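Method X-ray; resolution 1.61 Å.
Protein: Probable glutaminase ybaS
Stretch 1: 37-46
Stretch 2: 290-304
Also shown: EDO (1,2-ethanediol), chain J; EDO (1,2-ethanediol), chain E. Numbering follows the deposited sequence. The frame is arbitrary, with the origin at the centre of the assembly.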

# COMPACT_ATOMS: atom_id res chain seq x y z
N PRO A 37 30.07 3.65 -13.01
CA PRO A 37 30.94 3.17 -11.94
C PRO A 37 30.13 2.76 -10.72
O PRO A 37 29.35 3.56 -10.21
CB PRO A 37 31.86 4.35 -11.65
CG PRO A 37 31.90 5.12 -13.03
CD PRO A 37 30.49 4.97 -13.54
N GLY A 38 30.33 1.53 -10.26
CA GLY A 38 29.48 0.91 -9.26
C GLY A 38 29.61 1.45 -7.85
O GLY A 38 28.67 1.27 -7.07
N GLN A 39 30.71 2.16 -7.55
CA GLN A 39 30.92 2.70 -6.23
C GLN A 39 30.21 4.04 -5.96
O GLN A 39 30.21 4.51 -4.83
CB GLN A 39 32.43 2.84 -5.92
CG GLN A 39 33.16 4.00 -6.47
CD GLN A 39 33.31 3.99 -7.97
OE1 GLN A 39 33.16 2.95 -8.63
NE2 GLN A 39 33.60 5.18 -8.53
N LEU A 40 29.70 4.67 -7.01
CA LEU A 40 29.02 5.95 -6.84
C LEU A 40 27.85 5.78 -5.90
O LEU A 40 27.11 4.80 -6.02
CB LEU A 40 28.54 6.47 -8.16
CG LEU A 40 29.58 6.80 -9.21
CD1 LEU A 40 28.95 7.04 -10.59
CD2 LEU A 40 30.41 7.99 -8.73
N ALA A 41 27.66 6.78 -5.03
CA ALA A 41 26.61 6.72 -4.03
C ALA A 41 26.30 8.10 -3.49
O ALA A 41 27.24 8.88 -3.23
CB ALA A 41 27.06 5.84 -2.91
N ALA A 42 25.01 8.42 -3.31
CA ALA A 42 24.55 9.73 -2.86
C ALA A 42 23.24 9.60 -2.14
O ALA A 42 22.47 8.64 -2.38
CB ALA A 42 24.44 10.69 -4.01
N VAL A 43 23.01 10.55 -1.25
CA VAL A 43 21.73 10.68 -0.59
C VAL A 43 21.45 12.17 -0.37
O VAL A 43 22.37 13.00 -0.16
CB VAL A 43 21.68 9.88 0.71
CG1 VAL A 43 22.83 10.25 1.64
CG2 VAL A 43 20.36 10.05 1.38
N ALA A 44 20.19 12.54 -0.48
CA ALA A 44 19.79 13.95 -0.35
C ALA A 44 18.40 14.11 0.22
O ALA A 44 17.53 13.30 0.01
CB ALA A 44 19.84 14.69 -1.72
N ILE A 45 18.19 15.27 0.87
CA ILE A 45 16.90 15.78 1.27
C ILE A 45 16.67 17.13 0.56
O ILE A 45 17.56 17.97 0.48
CB ILE A 45 16.89 16.06 2.77
CG1 ILE A 45 16.97 14.79 3.60
CG2 ILE A 45 15.69 16.91 3.17
CD1 ILE A 45 17.29 14.99 5.08
N VAL A 46 15.45 17.30 0.04
CA VAL A 46 14.97 18.59 -0.35
C VAL A 46 13.68 18.84 0.43
O VAL A 46 12.72 18.08 0.32
CB VAL A 46 14.73 18.69 -1.85
CG1 VAL A 46 14.11 20.10 -2.16
CG2 VAL A 46 16.07 18.50 -2.60
C1 EDO J . 34.19 8.29 -9.35
O1 EDO J . 34.20 8.05 -7.96
C2 EDO J . 33.70 7.04 -10.07
O2 EDO J . 34.55 6.65 -11.14
C1 EDO E . 18.61 -6.84 2.15
O1 EDO E . 18.91 -8.01 1.39
C2 EDO E . 17.24 -6.96 2.79
O2 EDO E . 17.10 -5.85 3.64
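Stretch 2 (290-304) VRGQKMVASVAKQLG

The one polar link in this otherwise greasy contact is made by a buried arginine reaching past the start of a strand to a bare backbone carbonyl: Arg-291 NH1 donates a hydrogen bond to Gly-38 O at 2.8 Å, with an N-H...O angle of 154°. The acceptor belongs to a type I beta turn running from Pro-37 to Leu-40, closed by a weak bond from Leu-40 N to Pro-37 O at 3.4 Å. Gly-38 O and Leu-40 O both lie at the edge of the guanidinium, near its plane, but only the first is bonded; Leu-40 O stays 4.0 Å from Arg-291 NH1. The charged group therefore reads the shape of the turn through its main chain and asks nothing of the turn's side chains. NE, NH1 and NH2 of Arg-291 also find hydrogen-bond partners elsewhere in the structure, so all three of its nitrogens have hydrogen-bond partners despite the burial.

After the turn the chain straightens, and residues 42-46 form a strand. Stretch 2 is a helix from Val-290 onward, laid along this strand in the same N-to-C sense. The axes cross at -34° and approach to 8.8 Å. The shallow angle lets two different periodicities keep step for a while: every second residue of stretch 1 meets every fourth residue of the helix. Ala-41 pairs with Arg-291, Val-43 with Met-295 and Ile-45 with Val-299, at CA-CA distances of 7.6, 6.5 and 8.7 Å. The tightest point is the middle pair.

The register pairs do not all touch: the side chain of Ala-41 packs on Met-295 rather than on Arg-291. Met-295, with chi angles m, t and m, points its CA-to-CB bond toward the strand, and its CB lies 4.1 Å from CB of Val-43. Its CE reaches back to the start of the strand, 4.2 Å from CB of Ala-41 and 3.5 Å from O of Ala-42. The small side chain of Ala-41 and the long one of Met-295 thus complement each other. One turn further on, CG2 of Val-299 sits 3.9 Å from CG2 of Val-43, so the valine of the strand touches two successive turns of the helix.

Ile-45 works differently. Its CA-to-CB bond points sideways, yet the m, t rotamer brings the end of the side chain nearer: CD1 stands 3.7 Å from CG1 of Val-299 and 4.0 Å from CD1 of Leu-303. Extra reach compensates for the wider backbone spacing here. Ala-42 and Ala-44 point away, as strand alternation requires.

On the helix, Arg-291, Met-295, Val-299 and Leu-303 form a single stripe at spacing four, backed by bonds such as Met-295 N to Arg-291 O and Val-299 N to Met-295 O, at 2.8 and 3.1 Å. Gly-304 then leaves helical geometry with positive phi in a Schellman motif. The rule is economical: 389 Å² buried, both sides summed, and one stripe of which three residues are apolar and the first is an arginine bonded to the turn.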

# COMPACT_ATOMS: atom_id res chain seq x y z
N VAL A 290 20.57 -1.45 -3.82
CA VAL A 290 20.89 -1.95 -2.49
C VAL A 290 21.20 -0.84 -1.50
O VAL A 290 20.56 -0.74 -0.43
CB VAL A 290 22.07 -3.03 -2.51
CG1 VAL A 290 22.47 -3.47 -1.08
CG2 VAL A 290 21.67 -4.17 -3.37
N ARG A 291 22.16 0.02 -1.84
CA ARG A 291 22.55 1.10 -0.97
C ARG A 291 21.49 2.22 -0.95
O ARG A 291 21.29 2.85 0.07
CB ARG A 291 23.89 1.71 -1.40
CG ARG A 291 25.11 0.80 -1.33
CD ARG A 291 26.30 1.43 -2.07
NE ARG A 291 27.34 0.43 -2.31
CZ ARG A 291 28.05 0.36 -3.40
NH1 ARG A 291 27.86 1.24 -4.39
NH2 ARG A 291 28.97 -0.59 -3.50
N GLY A 292 20.88 2.48 -2.10
CA GLY A 292 19.90 3.55 -2.24
C GLY A 292 18.78 3.30 -1.21
O GLY A 292 18.32 4.23 -0.55
N GLN A 293 18.31 2.06 -1.13
CA GLN A 293 17.21 1.71 -0.23
C GLN A 293 17.61 1.97 1.20
O GLN A 293 16.86 2.56 1.97
CB GLN A 293 16.83 0.23 -0.35
CG GLN A 293 15.93 -0.03 -1.51
CD GLN A 293 15.70 -1.52 -1.76
OE1 GLN A 293 14.58 -2.03 -1.50
NE2 GLN A 293 16.74 -2.22 -2.28
N LYS A 294 18.81 1.51 1.55
CA LYS A 294 19.29 1.60 2.93
C LYS A 294 19.53 3.06 3.32
O LYS A 294 19.21 3.45 4.41
CB LYS A 294 20.55 0.71 3.13
CG LYS A 294 20.21 -0.77 3.14
CD LYS A 294 19.45 -1.28 4.42
CE LYS A 294 18.67 -2.62 4.13
NZ LYS A 294 19.29 -3.84 4.73
N MET A 295 20.06 3.87 2.41
CA MET A 295 20.35 5.25 2.75
C MET A 295 19.03 6.06 2.94
O MET A 295 18.93 6.86 3.85
CB MET A 295 21.26 5.90 1.68
CG MET A 295 22.71 5.40 1.83
SD MET A 295 23.82 6.31 0.69
CE MET A 295 23.45 5.66 -0.75
N VAL A 296 18.04 5.86 2.07
CA VAL A 296 16.75 6.53 2.24
C VAL A 296 16.05 6.07 3.52
O VAL A 296 15.56 6.91 4.29
CB VAL A 296 15.84 6.32 1.03
CG1 VAL A 296 14.43 6.78 1.33
CG2 VAL A 296 16.40 7.08 -0.25
N ALA A 297 16.01 4.76 3.74
CA ALA A 297 15.43 4.23 4.97
C ALA A 297 16.11 4.80 6.20
O ALA A 297 15.47 5.13 7.20
CB ALA A 297 15.51 2.69 4.98
N SER A 298 17.44 4.92 6.14
CA SER A 298 18.19 5.46 7.27
C SER A 298 17.79 6.90 7.61
O SER A 298 17.52 7.24 8.75
CB SER A 298 19.69 5.39 6.99
OG SER A 298 20.39 6.00 8.09
N VAL A 299 17.70 7.78 6.60
CA VAL A 299 17.31 9.14 6.83
C VAL A 299 15.91 9.17 7.48
O VAL A 299 15.68 9.87 8.48
CB VAL A 299 17.34 9.96 5.52
CG1 VAL A 299 16.75 11.40 5.71
CG2 VAL A 299 18.77 10.07 4.97
N ALA A 300 14.99 8.39 6.90
CA ALA A 300 13.62 8.41 7.35
C ALA A 300 13.57 7.90 8.80
O ALA A 300 12.83 8.45 9.64
CB ALA A 300 12.72 7.57 6.44
N LYS A 301 14.37 6.89 9.11
CA LYS A 301 14.35 6.30 10.46
C LYS A 301 14.96 7.28 11.47
O LYS A 301 14.46 7.45 12.59
CB LYS A 301 15.15 5.02 10.49
CG LYS A 301 15.14 4.31 11.83
CD LYS A 301 15.51 2.84 11.71
CE LYS A 301 15.42 2.13 13.07
NZ LYS A 301 16.75 1.59 13.47
N GLN A 302 16.05 7.91 11.09
CA GLN A 302 16.73 8.87 11.97
C GLN A 302 15.83 10.07 12.26
O GLN A 302 15.87 10.59 13.36
CB GLN A 302 18.02 9.38 11.35
CG GLN A 302 19.21 8.41 11.29
CD GLN A 302 20.39 9.06 10.58
OE1 GLN A 302 21.03 9.97 11.14
NE2 GLN A 302 20.62 8.67 9.31
N LEU A 303 15.02 10.50 11.28
CA LEU A 303 14.20 11.70 11.45
C LEU A 303 12.78 11.37 11.95
O LEU A 303 12.00 12.29 12.21
CB LEU A 303 14.15 12.51 10.14
CG LEU A 303 15.48 13.06 9.64
CD1 LEU A 303 15.29 13.83 8.32
CD2 LEU A 303 16.17 13.92 10.70
N GLY A 304 12.47 10.07 12.09
CA GLY A 304 11.21 9.60 12.65
C GLY A 304 9.99 9.72 11.71
O GLY A 304 8.88 9.93 12.19